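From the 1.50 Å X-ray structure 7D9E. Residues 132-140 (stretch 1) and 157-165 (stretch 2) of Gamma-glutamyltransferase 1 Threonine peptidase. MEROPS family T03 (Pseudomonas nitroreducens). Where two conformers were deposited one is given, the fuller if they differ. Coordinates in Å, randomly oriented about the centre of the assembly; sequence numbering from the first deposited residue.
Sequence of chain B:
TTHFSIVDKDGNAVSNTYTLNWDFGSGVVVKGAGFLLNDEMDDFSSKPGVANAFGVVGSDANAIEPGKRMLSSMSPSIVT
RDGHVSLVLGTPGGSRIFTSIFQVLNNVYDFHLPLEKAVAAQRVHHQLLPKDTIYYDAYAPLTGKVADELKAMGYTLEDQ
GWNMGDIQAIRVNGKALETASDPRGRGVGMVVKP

Stretch 1 132-140: DTIYYDAYA
Stretch 2 157-165: LEDQGWNMG

Strands 133-136 and 157-159 run parallel, their axes 4.7 Å apart at closest and inclined by 32°. I134 pairs with L157, Y135 with E158 and Y136 with D159, CA to CA 4.9-5.0 Å. Backbone angles are extended. The two stretches bury 697 Å², both sides summed. Three hydrogen bonds, each 3.0 Å, form the ladder: E158 N to I134 O, Y136 N to E158 O, and Q160 N to Y136 O.

I134 (chi1 m, chi2 t), L157 (m, t), Y136 and D159 share one face. I134 CB meets L157 CD2 at 3.9 Å. Y136 takes chi1 p (62°) and chi2 87°, which lays its ring across the neighbouring strand. E158 C and D159 N lie over one ring face, and Y136 CE2 is 3.9 Å from L157 CB. Y136 OH lies 2.7 Å from the O of water 1, which donates to L157 O at 2.8 Å.

Y135 (m, chi2 -79°) and E158, modelled only to CB, share the other face. M164 (t, p, p) folds M164 CE to 4.2 Å from Y135 CB.

Past the strands, the CA-to-CB bond of buried D137 points toward stretch 2. With chi1 p (65°) and chi2 8°, D137 OD2 accepts from M164 N at 2.7 Å, while D137 OD1 accepts from A140 N at 3.0 Å. One carboxylate thus ties both loops. D159 OD1 (chi1 t) accepts from G161 N, 3.0 Å. At phi/psi 87/16 a CB on G161 would jam against Q160 O, so the position calls for glycine.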

ATOM      1  N   ASP B 132      -2.070 -10.160  21.994  1.00 26.65           N
ATOM      2  CA  ASP B 132      -2.787 -11.416  21.744  1.00 24.85           C
ATOM      3  C   ASP B 132      -4.125 -11.199  21.052  1.00 27.94           C
ATOM      4  O   ASP B 132      -5.075 -11.960  21.245  1.00 26.78           O
ATOM      5  CB  ASP B 132      -2.953 -12.221  23.032  1.00 32.88           C
ATOM      6  CG  ASP B 132      -1.636 -12.750  23.549  1.00 31.68           C
ATOM      7  OD1 ASP B 132      -0.673 -12.793  22.756  1.00 33.12           O
ATOM      8  OD2 ASP B 132      -1.566 -13.127  24.737  1.00 33.71           O
ATOM      9  N   THR B 133      -4.199 -10.169  20.223  1.00 23.84           N
ATOM     10  CA  THR B 133      -5.417  -9.821  19.506  1.00 21.72           C
ATOM     11  C   THR B 133      -5.269 -10.227  18.047  1.00 21.44           C
ATOM     12  O   THR B 133      -4.302  -9.840  17.372  1.00 21.35           O
ATOM     13  CB  THR B 133      -5.679  -8.322  19.645  1.00 25.17           C
ATOM     14  OG1 THR B 133      -5.907  -8.017  21.027  1.00 27.34           O
ATOM     15  CG2 THR B 133      -6.890  -7.909  18.826  1.00 27.05           C
ATOM     16  N   ILE B 134      -6.205 -11.043  17.575  1.00 19.95           N
ATOM     17  CA  ILE B 134      -6.296 -11.415  16.171  1.00 20.61           C
ATOM     18  C   ILE B 134      -7.467 -10.669  15.553  1.00 20.76           C
ATOM     19  O   ILE B 134      -8.601 -10.742  16.051  1.00 20.86           O
ATOM     20  CB  ILE B 134      -6.468 -12.933  15.991  1.00 18.96           C
ATOM     21  CG1 ILE B 134      -5.278 -13.686  16.579  1.00 20.26           C
ATOM     22  CG2 ILE B 134      -6.604 -13.272  14.502  1.00 21.05           C
ATOM     23  CD1 ILE B 134      -5.495 -15.191  16.687  1.00 23.05           C
ATOM     24  N   TYR B 135      -7.193  -9.975  14.459  1.00 19.42           N
ATOM     25  CA  TYR B 135      -8.199  -9.212  13.736  1.00 18.65           C
ATOM     26  C   TYR B 135      -8.763 -10.040  12.592  1.00 18.05           C
ATOM     27  O   TYR B 135      -8.038 -10.792  11.923  1.00 18.19           O
ATOM     28  CB  TYR B 135      -7.597  -7.914  13.185  1.00 18.00           C
ATOM     29  CG  TYR B 135      -7.174  -6.968  14.263  1.00 20.50           C
ATOM     30  CD1 TYR B 135      -8.108  -6.178  14.924  1.00 20.95           C
ATOM     31  CD2 TYR B 135      -5.854  -6.877  14.645  1.00 23.52           C
ATOM     32  CE1 TYR B 135      -7.727  -5.315  15.932  1.00 26.84           C
ATOM     33  CE2 TYR B 135      -5.466  -6.018  15.651  1.00 25.80           C
ATOM     34  CZ  TYR B 135      -6.409  -5.244  16.287  1.00 25.87           C
ATOM     35  OH  TYR B 135      -6.018  -4.394  17.294  1.00 30.38           O
ATOM     36  N   TYR B 136     -10.064  -9.876  12.363  1.00 18.46           N
ATOM     37  CA  TYR B 136     -10.759 -10.518  11.253  1.00 18.34           C
ATOM     38  C   TYR B 136     -11.681  -9.479  10.627  1.00 19.99           C
ATOM     39  O   TYR B 136     -11.921  -8.407  11.201  1.00 19.50           O
ATOM     40  CB  TYR B 136     -11.548 -11.763  11.712  1.00 20.83           C
ATOM     41  CG  TYR B 136     -12.649 -11.517  12.724  1.00 20.54           C
ATOM     42  CD1 TYR B 136     -13.932 -11.165  12.314  1.00 20.96           C
ATOM     43  CD2 TYR B 136     -12.422 -11.669  14.095  1.00 21.10           C
ATOM     44  CE1 TYR B 136     -14.942 -10.957  13.224  1.00 25.96           C
ATOM     45  CE2 TYR B 136     -13.434 -11.453  15.019  1.00 23.55           C
ATOM     46  CZ  TYR B 136     -14.692 -11.100  14.577  1.00 25.13           C
ATOM     47  OH  TYR B 136     -15.713 -10.892  15.486  1.00 28.33           O
ATOM     48  N   ASP B 137     -12.182  -9.779   9.425  1.00 18.30           N
ATOM     49  CA  ASP B 137     -13.113  -8.877   8.751  1.00 19.34           C
ATOM     50  C   ASP B 137     -14.512  -9.486   8.671  1.00 19.10           C
ATOM     51  O   ASP B 137     -14.744 -10.657   8.998  1.00 20.44           O
ATOM     52  CB  ASP B 137     -12.590  -8.397   7.379  1.00 18.64           C
ATOM     53  CG  ASP B 137     -12.437  -9.489   6.346  1.00 19.41           C
ATOM     54  OD1 ASP B 137     -12.866 -10.643   6.565  1.00 19.73           O
ATOM     55  OD2 ASP B 137     -11.886  -9.185   5.259  1.00 17.38           O
ATOM     56  N   ALA B 138     -15.470  -8.655   8.276  1.00 19.56           N
ATOM     57  CA  ALA B 138     -16.845  -9.122   8.187  1.00 22.46           C
ATOM     58  C   ALA B 138     -17.083  -9.942   6.930  1.00 19.14           C
ATOM     59  O   ALA B 138     -18.089 -10.656   6.848  1.00 22.47           O
ATOM     60  CB  ALA B 138     -17.805  -7.934   8.266  1.00 27.79           C
ATOM     61  N   TYR B 139     -16.188  -9.834   5.945  1.00 19.56           N
ATOM     62  CA  TYR B 139     -16.258 -10.685   4.763  1.00 19.06           C
ATOM     63  C   TYR B 139     -16.103 -12.158   5.116  1.00 19.15           C
ATOM     64  O   TYR B 139     -16.837 -13.007   4.592  1.00 20.99           O
ATOM     65  CB  TYR B 139     -15.191 -10.226   3.755  1.00 18.58           C
ATOM     66  CG  TYR B 139     -14.879 -11.264   2.708  1.00 16.84           C
ATOM     67  CD1 TYR B 139     -15.658 -11.392   1.567  1.00 16.73           C
ATOM     68  CD2 TYR B 139     -13.784 -12.098   2.855  1.00 16.10           C
ATOM     69  CE1 TYR B 139     -15.371 -12.350   0.623  1.00 22.34           C
ATOM     70  CE2 TYR B 139     -13.499 -13.061   1.922  1.00 16.66           C
ATOM     71  CZ  TYR B 139     -14.285 -13.172   0.799  1.00 20.36           C
ATOM     72  OH  TYR B 139     -14.010 -14.134  -0.148  1.00 23.17           O
ATOM     73  N   ALA B 140     -15.159 -12.486   6.001  1.00 18.98           N
ATOM     74  CA  ALA B 140     -14.897 -13.869   6.401  1.00 19.99           C
ATOM     75  C   ALA B 140     -14.550 -13.894   7.877  1.00 20.19           C
ATOM     76  O   ALA B 140     -13.393 -14.092   8.263  1.00 19.68           O
ATOM     77  CB  ALA B 140     -13.770 -14.469   5.560  1.00 20.29           C
ATOM     78  N   LEU B 157     -10.316 -12.026  19.831  1.00 24.00           N
ATOM     79  CA  LEU B 157     -10.665 -11.899  18.421  1.00 23.38           C
ATOM     80  C   LEU B 157     -11.506 -10.647  18.238  1.00 26.78           C
ATOM     81  O   LEU B 157     -12.510 -10.466  18.938  1.00 29.19           O
ATOM     82  CB  LEU B 157     -11.460 -13.112  17.937  1.00 22.90           C
ATOM     83  CG  LEU B 157     -10.880 -14.470  18.331  1.00 24.44           C
ATOM     84  CD1 LEU B 157     -11.732 -15.581  17.753  1.00 24.87           C
ATOM     85  CD2 LEU B 157      -9.451 -14.623  17.883  1.00 23.70           C
ATOM     86  N   GLU B 158     -11.102  -9.791  17.296  1.00 23.51           N
ATOM     87  CA  GLU B 158     -11.773  -8.524  17.053  1.00 23.80           C
ATOM     88  C   GLU B 158     -12.086  -8.348  15.573  1.00 22.47           C
ATOM     89  O   GLU B 158     -11.208  -8.517  14.719  1.00 22.00           O
ATOM     90  CB  GLU B 158     -10.910  -7.337  17.514  1.00 27.39           C
ATOM     91  N   ASP B 159     -13.339  -7.997  15.277  1.00 23.91           N
ATOM     92  CA  ASP B 159     -13.730  -7.536  13.950  1.00 22.69           C
ATOM     93  C   ASP B 159     -13.183  -6.126  13.764  1.00 23.37           C
ATOM     94  O   ASP B 159     -13.607  -5.190  14.453  1.00 27.81           O
ATOM     95  CB  ASP B 159     -15.253  -7.534  13.870  1.00 28.12           C
ATOM     96  CG  ASP B 159     -15.774  -7.178  12.488  1.00 31.80           C
ATOM     97  OD1 ASP B 159     -15.002  -6.645  11.672  1.00 30.69           O
ATOM     98  OD2 ASP B 159     -16.988  -7.363  12.253  1.00 41.08           O
ATOM     99  N   GLN B 160     -12.241  -5.965  12.839  1.00 23.27           N
ATOM    100  CA  GLN B 160     -11.580  -4.674  12.667  1.00 23.46           C
ATOM    101  C   GLN B 160     -12.444  -3.615  11.990  1.00 31.87           C
ATOM    102  O   GLN B 160     -12.085  -2.434  12.041  1.00 34.75           O
ATOM    103  CB  GLN B 160     -10.263  -4.862  11.911  1.00 21.41           C
ATOM    104  CG  GLN B 160     -10.403  -5.195  10.448  1.00 21.01           C
ATOM    105  CD  GLN B 160      -9.074  -5.465   9.787  1.00 21.80           C
ATOM    106  OE1 GLN B 160      -8.050  -5.646  10.461  1.00 21.93           O
ATOM    107  NE2 GLN B 160      -9.064  -5.421   8.468  1.00 20.44           N
ATOM    108  N   GLY B 161     -13.557  -3.987  11.370  1.00 28.05           N
ATOM    109  CA  GLY B 161     -14.504  -3.005  10.865  1.00 29.89           C
ATOM    110  C   GLY B 161     -14.217  -2.513   9.468  1.00 33.87           C
ATOM    111  O   GLY B 161     -14.745  -1.474   9.068  1.00 35.25           O
ATOM    112  N   TRP B 162     -13.380  -3.221   8.728  1.00 26.03           N
ATOM    113  CA  TRP B 162     -13.028  -2.940   7.340  1.00 25.32           C
ATOM    114  C   TRP B 162     -12.406  -4.203   6.771  1.00 24.14           C
ATOM    115  O   TRP B 162     -11.769  -4.974   7.484  1.00 21.03           O
ATOM    116  CB  TRP B 162     -12.136  -1.692   7.217  1.00 27.94           C
ATOM    117  CG  TRP B 162     -10.947  -1.624   8.163  1.00 35.68           C
ATOM    118  CD1 TRP B 162     -10.979  -1.185   9.463  1.00 39.21           C
ATOM    119  CD2 TRP B 162      -9.563  -1.885   7.869  1.00 28.55           C
ATOM    120  NE1 TRP B 162      -9.719  -1.214  10.008  1.00 38.58           N
ATOM    121  CE2 TRP B 162      -8.830  -1.633   9.052  1.00 37.58           C
ATOM    122  CE3 TRP B 162      -8.877  -2.320   6.732  1.00 35.95           C
ATOM    123  CZ2 TRP B 162      -7.450  -1.806   9.131  1.00 33.78           C
ATOM    124  CZ3 TRP B 162      -7.502  -2.498   6.817  1.00 44.20           C
ATOM    125  CH2 TRP B 162      -6.805  -2.231   8.007  1.00 39.86           C
ATOM    126  N   ASN B 163     -12.654  -4.441   5.490  1.00 21.27           N
ATOM    127  CA  ASN B 163     -12.201  -5.684   4.891  1.00 21.45           C
ATOM    128  C   ASN B 163     -10.683  -5.780   4.968  1.00 20.95           C
ATOM    129  O   ASN B 163      -9.954  -4.783   4.942  1.00 23.32           O
ATOM    130  CB  ASN B 163     -12.777  -5.843   3.486  1.00 28.04           C
ATOM    131  CG  ASN B 163     -14.241  -6.268   3.509  1.00 27.76           C
ATOM    132  OD1 ASN B 163     -14.807  -6.620   4.589  1.00 29.62           O
ATOM    133  ND2 ASN B 163     -14.886  -6.204   2.359  1.00 35.24           N
ATOM    134  N   MET B 164     -10.214  -7.016   5.058  0.58 17.62           N
ATOM    135  CA  MET B 164      -8.812  -7.335   5.296  0.58 16.95           C
ATOM    136  C   MET B 164      -8.069  -7.354   3.963  0.58 18.25           C
ATOM    137  O   MET B 164      -7.647  -8.399   3.458  0.58 18.17           O
ATOM    138  CB  MET B 164      -8.730  -8.681   6.007  0.58 18.59           C
ATOM    139  CG  MET B 164      -7.341  -9.146   6.380  0.58 24.49           C
ATOM    140  SD  MET B 164      -6.740  -8.276   7.830  0.58 20.64           S
ATOM    141  CE  MET B 164      -7.865  -8.853   9.103  0.58 21.51           C
ATOM    142  N   GLY B 165      -7.909  -6.157   3.386  1.00 19.58           N
ATOM    143  CA  GLY B 165      -7.228  -6.032   2.116  1.00 18.31           C
ATOM    144  C   GLY B 165      -8.156  -6.098   0.923  1.00 18.12           C
ATOM    145  O   GLY B 165      -9.386  -6.173   1.026  1.00 20.11           O
TER
HETATM  146  O   HOH W   1     -15.222 -10.383  18.071  1.00 48.78           O
HETATM  147  O   HOH W   2     -14.974  -5.842   8.671  1.00 33.20           O